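Side-chain contacts in prolyl endopeptidase (Myxococcus xanthus, PDB 2BKL), which probably cleaves oligopeptides after proline, and far less readily after alanine, as a serine endopeptidase of the S9A family: residues K194-P199 with S570-I575; G532-L537 with P576-A581. All blocks are in the same frame, centred on the assembly; numbering follows the deposited sequence.

Contact 1 (K194-P199 with S570-I575). With ZAH (N-[(benzyloxy)carbonyl]-L-alanyl-L-proline), chain C.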
ATOM      1  N   LYS A 194       6.012   5.440  24.446  1.00 10.88           N
ATOM      2  CA  LYS A 194       5.123   6.324  23.703  1.00 13.63           C
ATOM      3  C   LYS A 194       4.864   5.730  22.320  1.00 12.10           C
ATOM      4  O   LYS A 194       5.741   5.107  21.713  1.00 10.61           O
ATOM      5  CB  LYS A 194       5.751   7.711  23.566  1.00 17.43           C
ATOM      6  CG  LYS A 194       5.906   8.452  24.889  1.00 21.63           C
ATOM      7  CD  LYS A 194       6.708   9.748  24.697  1.00 24.03           C
ATOM      8  CE  LYS A 194       6.612  10.659  25.908  1.00 25.33           C
ATOM      9  NZ  LYS A 194       7.509  10.228  27.022  1.00 28.78           N
ATOM     10  N   VAL A 195       3.647   5.917  21.828  1.00 12.67           N
ATOM     11  CA  VAL A 195       3.204   5.308  20.587  1.00 13.01           C
ATOM     12  C   VAL A 195       4.157   5.734  19.471  1.00 10.33           C
ATOM     13  O   VAL A 195       4.571   4.924  18.652  1.00 10.17           O
ATOM     14  CB  VAL A 195       1.742   5.732  20.246  1.00 13.89           C
ATOM     15  CG1 VAL A 195       1.346   5.328  18.787  1.00 15.96           C
ATOM     16  CG2 VAL A 195       0.745   5.160  21.268  1.00 17.88           C
ATOM     17  N   ASP A 196       4.548   7.005  19.440  1.00 11.39           N
ATOM     18  CA  ASP A 196       5.438   7.465  18.366  1.00 11.43           C
ATOM     19  C   ASP A 196       6.851   6.887  18.410  1.00 10.21           C
ATOM     20  O   ASP A 196       7.544   6.869  17.392  1.00 10.03           O
ATOM     21  CB  ASP A 196       5.515   8.989  18.317  1.00 15.24           C
ATOM     22  CG  ASP A 196       6.215   9.571  19.502  1.00 17.17           C
ATOM     23  OD1 ASP A 196       5.630   9.479  20.606  1.00 20.62           O
ATOM     24  OD2 ASP A 196       7.323  10.173  19.451  1.00 20.22           O
ATOM     25  N   GLU A 197       7.276   6.407  19.580  1.00  7.70           N
ATOM     26  CA  GLU A 197       8.612   5.815  19.709  1.00  8.77           C
ATOM     27  C   GLU A 197       8.612   4.309  19.500  1.00  7.06           C
ATOM     28  O   GLU A 197       9.667   3.711  19.328  1.00  6.79           O
ATOM     29  CB  GLU A 197       9.202   6.141  21.076  1.00 12.65           C
ATOM     30  CG  GLU A 197       9.595   7.616  21.199  1.00 17.94           C
ATOM     31  CD  GLU A 197      10.840   7.985  20.377  1.00 19.71           C
ATOM     32  OE1 GLU A 197      11.812   7.178  20.291  1.00 27.22           O
ATOM     33  OE2 GLU A 197      10.876   9.115  19.831  1.00 28.57           O
ATOM     34  N   ARG A 198       7.430   3.700  19.564  1.00  6.85           N
ATOM     35  CA  ARG A 198       7.314   2.246  19.499  1.00  7.46           C
ATOM     36  C   ARG A 198       8.012   1.598  18.291  1.00  6.62           C
ATOM     37  O   ARG A 198       8.553   0.506  18.442  1.00  6.73           O
ATOM     38  CB  ARG A 198       5.858   1.802  19.564  1.00  8.18           C
ATOM     39  CG  ARG A 198       5.661   0.358  20.005  1.00 13.61           C
ATOM     40  CD  ARG A 198       4.236  -0.058  19.931  1.00 15.11           C
ATOM     41  NE  ARG A 198       4.048  -1.450  20.317  1.00 16.80           N
ATOM     42  CZ  ARG A 198       2.996  -2.159  19.932  1.00 18.16           C
ATOM     43  NH1 ARG A 198       2.081  -1.597  19.152  1.00 19.83           N
ATOM     44  NH2 ARG A 198       2.869  -3.414  20.322  1.00 19.95           N
ATOM     45  N   PRO A 199       7.971   2.197  17.101  1.00  6.80           N
ATOM     46  CA  PRO A 199       8.651   1.560  15.965  1.00  7.53           C
ATOM     47  C   PRO A 199      10.148   1.293  16.148  1.00  7.26           C
ATOM     48  O   PRO A 199      10.711   0.461  15.419  1.00  8.93           O
ATOM     49  CB  PRO A 199       8.381   2.514  14.811  1.00  7.40           C
ATOM     50  CG  PRO A 199       7.170   3.235  15.137  1.00  8.43           C
ATOM     51  CD  PRO A 199       7.215   3.392  16.673  1.00  7.05           C
ATOM     52  N   SER A 570       2.372   5.974  13.633  1.00  7.44           N
ATOM     53  CA  SER A 570       3.585   5.505  12.980  1.00  9.15           C
ATOM     54  C   SER A 570       4.411   6.615  12.304  1.00  8.00           C
ATOM     55  O   SER A 570       5.305   6.342  11.511  1.00  8.51           O
ATOM     56  CB  SER A 570       3.204   4.431  11.923  1.00  9.70           C
ATOM     57  OG  SER A 570       2.588   3.336  12.579  1.00 13.54           O
ATOM     58  N   GLY A 571       4.103   7.873  12.589  1.00  6.48           N
ATOM     59  CA  GLY A 571       4.696   8.976  11.875  1.00  6.22           C
ATOM     60  C   GLY A 571       6.199   9.030  11.780  1.00  6.30           C
ATOM     61  O   GLY A 571       6.733   9.430  10.765  1.00  6.62           O
ATOM     62  N   ARG A 572       6.933   8.659  12.833  1.00  4.81           N
ATOM     63  CA  ARG A 572       8.385   8.760  12.773  1.00  4.67           C
ATOM     64  C   ARG A 572       8.981   7.853  11.702  1.00  5.12           C
ATOM     65  O   ARG A 572      10.047   8.148  11.161  1.00  5.92           O
ATOM     66  CB  ARG A 572       9.013   8.520  14.147  1.00  5.20           C
ATOM     67  CG  ARG A 572       8.657   9.620  15.123  1.00  7.56           C
ATOM     68  CD  ARG A 572       9.438   9.557  16.405  1.00  6.58           C
ATOM     69  NE  ARG A 572       9.122  10.713  17.245  1.00  9.13           N
ATOM     70  CZ  ARG A 572       9.632  11.937  17.077  1.00  6.98           C
ATOM     71  NH1 ARG A 572      10.490  12.209  16.119  1.00  8.77           N
ATOM     72  NH2 ARG A 572       9.213  12.910  17.864  1.00 11.67           N
ATOM     73  N   THR A 573       8.276   6.795  11.336  1.00  4.87           N
ATOM     74  CA  THR A 573       8.785   5.914  10.299  1.00  4.67           C
ATOM     75  C   THR A 573       8.803   6.559   8.927  1.00  4.61           C
ATOM     76  O   THR A 573       9.450   6.018   8.029  1.00  6.08           O
ATOM     77  CB  THR A 573       8.011   4.566  10.213  1.00  5.15           C
ATOM     78  OG1 THR A 573       6.672   4.757   9.755  1.00  7.09           O
ATOM     79  CG2 THR A 573       7.952   3.837  11.575  1.00  6.59           C
ATOM     80  N   TRP A 574       8.073   7.672   8.761  1.00  3.71           N
ATOM     81  CA  TRP A 574       8.063   8.391   7.475  1.00  5.23           C
ATOM     82  C   TRP A 574       8.991   9.587   7.456  1.00  5.75           C
ATOM     83  O   TRP A 574       9.098  10.247   6.425  1.00  5.68           O
ATOM     84  CB  TRP A 574       6.642   8.793   7.070  1.00  5.68           C
ATOM     85  CG  TRP A 574       5.730   7.621   7.209  1.00  4.59           C
ATOM     86  CD1 TRP A 574       5.960   6.364   6.775  1.00  5.97           C
ATOM     87  CD2 TRP A 574       4.458   7.612   7.843  1.00  5.00           C
ATOM     88  NE1 TRP A 574       4.922   5.534   7.132  1.00  5.89           N
ATOM     89  CE2 TRP A 574       3.986   6.286   7.791  1.00  5.04           C
ATOM     90  CE3 TRP A 574       3.671   8.591   8.467  1.00  6.24           C
ATOM     91  CZ2 TRP A 574       2.783   5.898   8.367  1.00  8.15           C
ATOM     92  CZ3 TRP A 574       2.452   8.183   9.058  1.00  6.33           C
ATOM     93  CH2 TRP A 574       2.040   6.853   8.983  1.00  6.94           C
ATOM     94  N   ILE A 575       9.720   9.845   8.536  1.00  5.56           N
ATOM     95  CA  ILE A 575      10.680  10.931   8.519  1.00  4.73           C
ATOM     96  C   ILE A 575      11.731  10.821   7.391  1.00  4.10           C
ATOM     97  O   ILE A 575      12.077  11.824   6.786  1.00  6.45           O
ATOM     98  CB  ILE A 575      11.312  11.100   9.918  1.00  5.75           C
ATOM     99  CG1 ILE A 575      10.267  11.732  10.874  1.00  5.55           C
ATOM    100  CG2 ILE A 575      12.603  11.946   9.883  1.00  6.63           C
ATOM    101  CD1 ILE A 575      10.679  11.775  12.357  1.00  5.88           C
TER
HETATM  102  C1  ZAH C1533      -0.062   5.945   3.648  1.00 16.72           C
HETATM  103  O2  ZAH C1533       0.500   6.525   2.493  1.00 12.44           O
HETATM  104  C3  ZAH C1533       0.931   5.871   4.832  1.00 12.82           C
HETATM  105  C4  ZAH C1533       1.372   7.262   5.294  1.00 11.77           C
HETATM  106  C5  ZAH C1533       2.646   7.590   4.525  1.00  9.40           C
HETATM  107  C6  ZAH C1533       3.266   6.277   4.126  1.00  9.32           C
HETATM  108  N7  ZAH C1533       2.249   5.296   4.484  1.00 10.44           N
HETATM  109  C8  ZAH C1533       2.456   3.984   4.401  1.00 11.61           C
HETATM  110  O9  ZAH C1533       1.495   3.180   4.817  1.00 12.23           O
HETATM  111  C10 ZAH C1533       3.858   3.396   4.125  1.00  9.52           C
HETATM  112  C11 ZAH C1533       3.962   3.398   2.600  1.00 10.36           C
HETATM  113  N14 ZAH C1533       3.979   2.039   4.597  1.00 12.44           N
HETATM  114  C15 ZAH C1533       4.106   1.769   5.874  1.00 13.25           C
HETATM  115  O16 ZAH C1533       4.218   2.717   6.768  1.00 10.27           O
HETATM  116  O17 ZAH C1533       4.159   0.392   6.271  1.00 17.86           O
HETATM  117  C18 ZAH C1533       4.136   0.186   7.706  1.00 22.51           C
HETATM  118  C19 ZAH C1533       3.900  -1.283   8.071  1.00 25.48           C
HETATM  119  C20 ZAH C1533       4.871  -2.236   7.737  1.00 27.08           C
HETATM  120  C21 ZAH C1533       4.663  -3.579   8.053  1.00 27.90           C
HETATM  121  C22 ZAH C1533       3.498  -3.962   8.721  1.00 28.90           C
HETATM  122  C23 ZAH C1533       2.536  -3.012   9.079  1.00 27.53           C
HETATM  123  C24 ZAH C1533       2.738  -1.672   8.749  1.00 28.07           C
HETATM  124  O   HOH W   1       6.109   6.881  14.989  1.00 12.20           O
HETATM  125  O   HOH W   2       7.411  12.999  20.255  1.00 30.94           O
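R572 and D196 form the main polar link, a salt bridge in which R572 NE donates to D196 OD2 at 2.9 Å with an N-H...O angle of 175°. The oxygen lies almost in the guanidinium plane and accepts through its anti lone pair, although the carboxylate itself is turned 51° from that plane. E197 OE2, 3.5 Å from R572 NE but well out of the guanidinium plane, adds charge alone. Two waters join the segments, water 2 between D196 OD2 and R572 NH2, and water 1 between D196 O and R572 N. The arginine chain runs extended from CG to NE, which carries the guanidinium along the side of D196; its NH2 also pairs with E582. Beyond the charges, P199 CB packs on T573 CG2 at 3.5 Å, the two side chains crossing nearly at right angles. T573 OG1 donates a hydrogen bond to S570 O at 2.7 Å, and both oxygens lie over one face of the W574 indole. The opposite face carries the ligand's proline ring, while W574 NE1 donates to ZAH O16. A salt-bridge network thus joins propeller loop to hydrolase loop beside the proline pocket of a prolyl oligopeptidase.

Contact 2 (G532-L537 with P576-A581). With ZAH (N-[(benzyloxy)carbonyl]-L-alanyl-L-proline), chain C.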
ATOM      1  N   GLY A 532      -5.479   8.694  -1.107  1.00  6.09           N
ATOM      2  CA  GLY A 532      -5.478   8.231   0.286  1.00  6.83           C
ATOM      3  C   GLY A 532      -4.092   8.167   0.953  1.00  9.95           C
ATOM      4  O   GLY A 532      -3.143   7.799   0.216  1.00  9.94           O
ATOM      5  N   SER A 533      -3.989   8.516   2.278  1.00 10.71           N
ATOM      6  CA  SER A 533      -2.761   8.410   3.086  1.00 11.04           C
ATOM      7  C   SER A 533      -1.693   9.469   2.640  1.00 10.34           C
ATOM      8  O   SER A 533      -1.957  10.804   2.852  1.00 10.29           O
ATOM      9  CB  SER A 533      -2.246   6.955   3.026  1.00 15.47           C
ATOM     10  OG  SER A 533      -1.224   6.740   4.012  1.00 19.33           O
ATOM     11  N   ASN A 534      -0.559   9.088   2.046  1.00  7.47           N
ATOM     12  CA  ASN A 534       0.250  10.060   1.329  1.00  5.74           C
ATOM     13  C   ASN A 534      -0.520  10.655   0.132  1.00  5.54           C
ATOM     14  O   ASN A 534      -0.234  11.782  -0.280  1.00  4.84           O
ATOM     15  CB  ASN A 534       1.529   9.324   0.860  1.00  4.96           C
ATOM     16  CG  ASN A 534       2.391  10.168  -0.011  1.00  4.62           C
ATOM     17  OD1 ASN A 534       2.979  11.130   0.421  1.00  6.84           O
ATOM     18  ND2 ASN A 534       2.439   9.822  -1.304  1.00  6.20           N
ATOM     19  N   GLY A 535      -1.483   9.913  -0.417  1.00  6.60           N
ATOM     20  CA  GLY A 535      -2.358  10.451  -1.461  1.00  6.28           C
ATOM     21  C   GLY A 535      -3.382  11.435  -0.898  1.00  5.35           C
ATOM     22  O   GLY A 535      -3.933  12.270  -1.605  1.00  6.56           O
ATOM     23  N   GLY A 536      -3.706  11.277   0.384  1.00  6.18           N
ATOM     24  CA  GLY A 536      -4.565  12.224   1.060  1.00  6.89           C
ATOM     25  C   GLY A 536      -3.851  13.550   1.213  1.00  4.04           C
ATOM     26  O   GLY A 536      -4.419  14.591   1.009  1.00  5.71           O
ATOM     27  N   LEU A 537      -2.560  13.496   1.589  1.00  4.61           N
ATOM     28  CA  LEU A 537      -1.693  14.663   1.598  1.00  4.06           C
ATOM     29  C   LEU A 537      -1.701  15.311   0.206  1.00  3.95           C
ATOM     30  O   LEU A 537      -1.856  16.523   0.077  1.00  4.85           O
ATOM     31  CB  LEU A 537      -0.276  14.242   2.002  1.00  4.79           C
ATOM     32  CG  LEU A 537       0.818  15.268   1.781  1.00  5.23           C
ATOM     33  CD1 LEU A 537       0.548  16.536   2.575  1.00  7.55           C
ATOM     34  CD2 LEU A 537       2.137  14.686   2.156  1.00  5.84           C
ATOM     35  N   PRO A 576      12.208   9.618   7.058  1.00  5.89           N
ATOM     36  CA  PRO A 576      13.139   9.514   5.927  1.00  5.79           C
ATOM     37  C   PRO A 576      12.578   9.946   4.581  1.00  6.70           C
ATOM     38  O   PRO A 576      13.358  10.212   3.641  1.00  9.53           O
ATOM     39  CB  PRO A 576      13.514   8.027   5.915  1.00  6.72           C
ATOM     40  CG  PRO A 576      13.341   7.606   7.358  1.00  7.20           C
ATOM     41  CD  PRO A 576      12.060   8.328   7.765  1.00  6.93           C
ATOM     42  N   GLU A 577      11.251   9.980   4.458  1.00  6.12           N
ATOM     43  CA  GLU A 577      10.557  10.398   3.238  1.00  5.38           C
ATOM     44  C   GLU A 577      10.179  11.885   3.231  1.00  6.27           C
ATOM     45  O   GLU A 577      10.350  12.577   2.228  1.00  6.17           O
ATOM     46  CB  GLU A 577       9.294   9.550   3.009  1.00  6.17           C
ATOM     47  CG  GLU A 577       8.611   9.756   1.667  1.00  6.92           C
ATOM     48  CD  GLU A 577       9.265   9.066   0.476  1.00  9.03           C
ATOM     49  OE1 GLU A 577      10.242   8.312   0.637  1.00  9.33           O
ATOM     50  OE2 GLU A 577       8.750   9.280  -0.641  1.00  8.11           O
ATOM     51  N   TYR A 578       9.662  12.394   4.352  1.00  5.03           N
ATOM     52  CA  TYR A 578       9.138  13.748   4.410  1.00  4.68           C
ATOM     53  C   TYR A 578      10.056  14.753   5.115  1.00  6.41           C
ATOM     54  O   TYR A 578       9.977  15.943   4.857  1.00  6.48           O
ATOM     55  CB  TYR A 578       7.847  13.758   5.192  1.00  5.63           C
ATOM     56  CG  TYR A 578       6.677  13.010   4.617  1.00  5.60           C
ATOM     57  CD1 TYR A 578       6.226  13.252   3.325  1.00  5.87           C
ATOM     58  CD2 TYR A 578       5.969  12.087   5.386  1.00  4.71           C
ATOM     59  CE1 TYR A 578       5.126  12.590   2.816  1.00  7.36           C
ATOM     60  CE2 TYR A 578       4.838  11.426   4.892  1.00  4.85           C
ATOM     61  CZ  TYR A 578       4.412  11.686   3.597  1.00  5.39           C
ATOM     62  OH  TYR A 578       3.302  11.026   3.131  1.00  6.11           O
ATOM     63  N   GLY A 579      10.899  14.273   6.028  1.00  6.18           N
ATOM     64  CA  GLY A 579      11.648  15.109   6.970  1.00  6.43           C
ATOM     65  C   GLY A 579      10.821  15.307   8.233  1.00  6.69           C
ATOM     66  O   GLY A 579       9.691  14.803   8.356  1.00  7.18           O
ATOM     67  N   THR A 580      11.378  16.022   9.202  1.00  7.18           N
ATOM     68  CA  THR A 580      10.673  16.306  10.440  1.00  7.32           C
ATOM     69  C   THR A 580      10.770  17.782  10.781  1.00  8.27           C
ATOM     70  O   THR A 580      11.857  18.369  10.754  1.00  7.15           O
ATOM     71  CB  THR A 580      11.215  15.504  11.624  1.00  7.35           C
ATOM     72  OG1 THR A 580      10.664  16.032  12.844  1.00  8.89           O
ATOM     73  CG2 THR A 580      12.744  15.547  11.734  1.00  9.15           C
ATOM     74  N   ALA A 581       9.646  18.360  11.182  1.00  6.52           N
ATOM     75  CA  ALA A 581       9.640  19.740  11.597  1.00  7.49           C
ATOM     76  C   ALA A 581      10.469  20.018  12.844  1.00  8.07           C
ATOM     77  O   ALA A 581      10.659  21.189  13.195  1.00  9.87           O
ATOM     78  CB  ALA A 581       8.215  20.208  11.777  1.00  8.66           C
TER
HETATM   79  C1  ZAH C1533      -0.062   5.945   3.648  1.00 16.72           C
HETATM   80  O2  ZAH C1533       0.500   6.525   2.493  1.00 12.44           O
HETATM   81  C3  ZAH C1533       0.931   5.871   4.832  1.00 12.82           C
HETATM   82  C4  ZAH C1533       1.372   7.262   5.294  1.00 11.77           C
HETATM   83  C5  ZAH C1533       2.646   7.590   4.525  1.00  9.40           C
HETATM   84  C6  ZAH C1533       3.266   6.277   4.126  1.00  9.32           C
HETATM   85  N7  ZAH C1533       2.249   5.296   4.484  1.00 10.44           N
HETATM   86  C8  ZAH C1533       2.456   3.984   4.401  1.00 11.61           C
HETATM   87  O9  ZAH C1533       1.495   3.180   4.817  1.00 12.23           O
HETATM   88  C10 ZAH C1533       3.858   3.396   4.125  1.00  9.52           C
HETATM   89  C11 ZAH C1533       3.962   3.398   2.600  1.00 10.36           C
HETATM   90  N14 ZAH C1533       3.979   2.039   4.597  1.00 12.44           N
HETATM   91  C15 ZAH C1533       4.106   1.769   5.874  1.00 13.25           C
HETATM   92  O16 ZAH C1533       4.218   2.717   6.768  1.00 10.27           O
HETATM   93  O17 ZAH C1533       4.159   0.392   6.271  1.00 17.86           O
HETATM   94  C18 ZAH C1533       4.136   0.186   7.706  1.00 22.51           C
HETATM   95  C19 ZAH C1533       3.900  -1.283   8.071  1.00 25.48           C
HETATM   96  C20 ZAH C1533       4.871  -2.236   7.737  1.00 27.08           C
HETATM   97  C21 ZAH C1533       4.663  -3.579   8.053  1.00 27.90           C
HETATM   98  C22 ZAH C1533       3.498  -3.962   8.721  1.00 28.90           C
HETATM   99  C23 ZAH C1533       2.536  -3.012   9.079  1.00 27.53           C
HETATM  100  C24 ZAH C1533       2.738  -1.672   8.749  1.00 28.07           C
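The tight turn from strand 527-532 into helix 534-545 has the GxSxG pattern of a nucleophile elbow, and Y578 reaches it from helix 575-578 by donating from OH to N534 OD1. That bond is 2.7 Å long, with a C=O...donor angle of 112°, and the donor stands somewhat out of the carbonyl plane. The acceptor sits at the edge of the tyrosine ring, near its plane. N534 CG stands anti to the backbone N (chi1 174°), and the amide thereby extends toward the phenol, its plane moderately inclined to that of the ring. K502 NZ also donates to OD1 and the amide nitrogen donates to G454 O, so both ends of this buried amide are held. L537 approaches Y578 from the opposite direction, CD2 meeting CE1 at 3.7 Å. F456 and Y565 meet the tyrosine ring edge-to-face. With an alanine in place of Y578, N534 OD1 would probably lose one of its donors and a gap would open beside L537 and the ligand's proline ring, which the phenol approaches with OH 3.8 Å from ZAH C5. On the elbow, S533 OG is covalently bonded to ZAH C1 at 1.5 Å, and N534 N donates to ZAH O2 at 2.8 Å, nearly straight. S533 has a positive phi of 70°, the strained backbone expected of such a turn. Covalent attachment at S533 and a backbone N-H gripping O2 are consistent with the nucleophile and oxyanion hole of an alpha/beta-hydrolase serine peptidase.

How the contacts relate
The centres of contacts 1 and 2 lie about 13 Å apart, on the same side of the chain's centre. Along the chain the order is 194-199, 532-537, 570-575, 576-581, so the segments alternate and the last two are continuous. Contact 1 pairs a loop between strands 181-186 and 203-208 of the propeller with a loop of the hydrolase domain; contact 2 stays within the hydrolase domain, where strand 527-532 of the mixed sheet ends and helix 534-545 begins. They touch directly where I575 CD1 packs on T580 CB at 3.8 Å. Both reach ZAH, so the run 570-581 spans from the domain interface, through W574 and Y578 at the ligand, to the tyrosine's contact with the serine elbow.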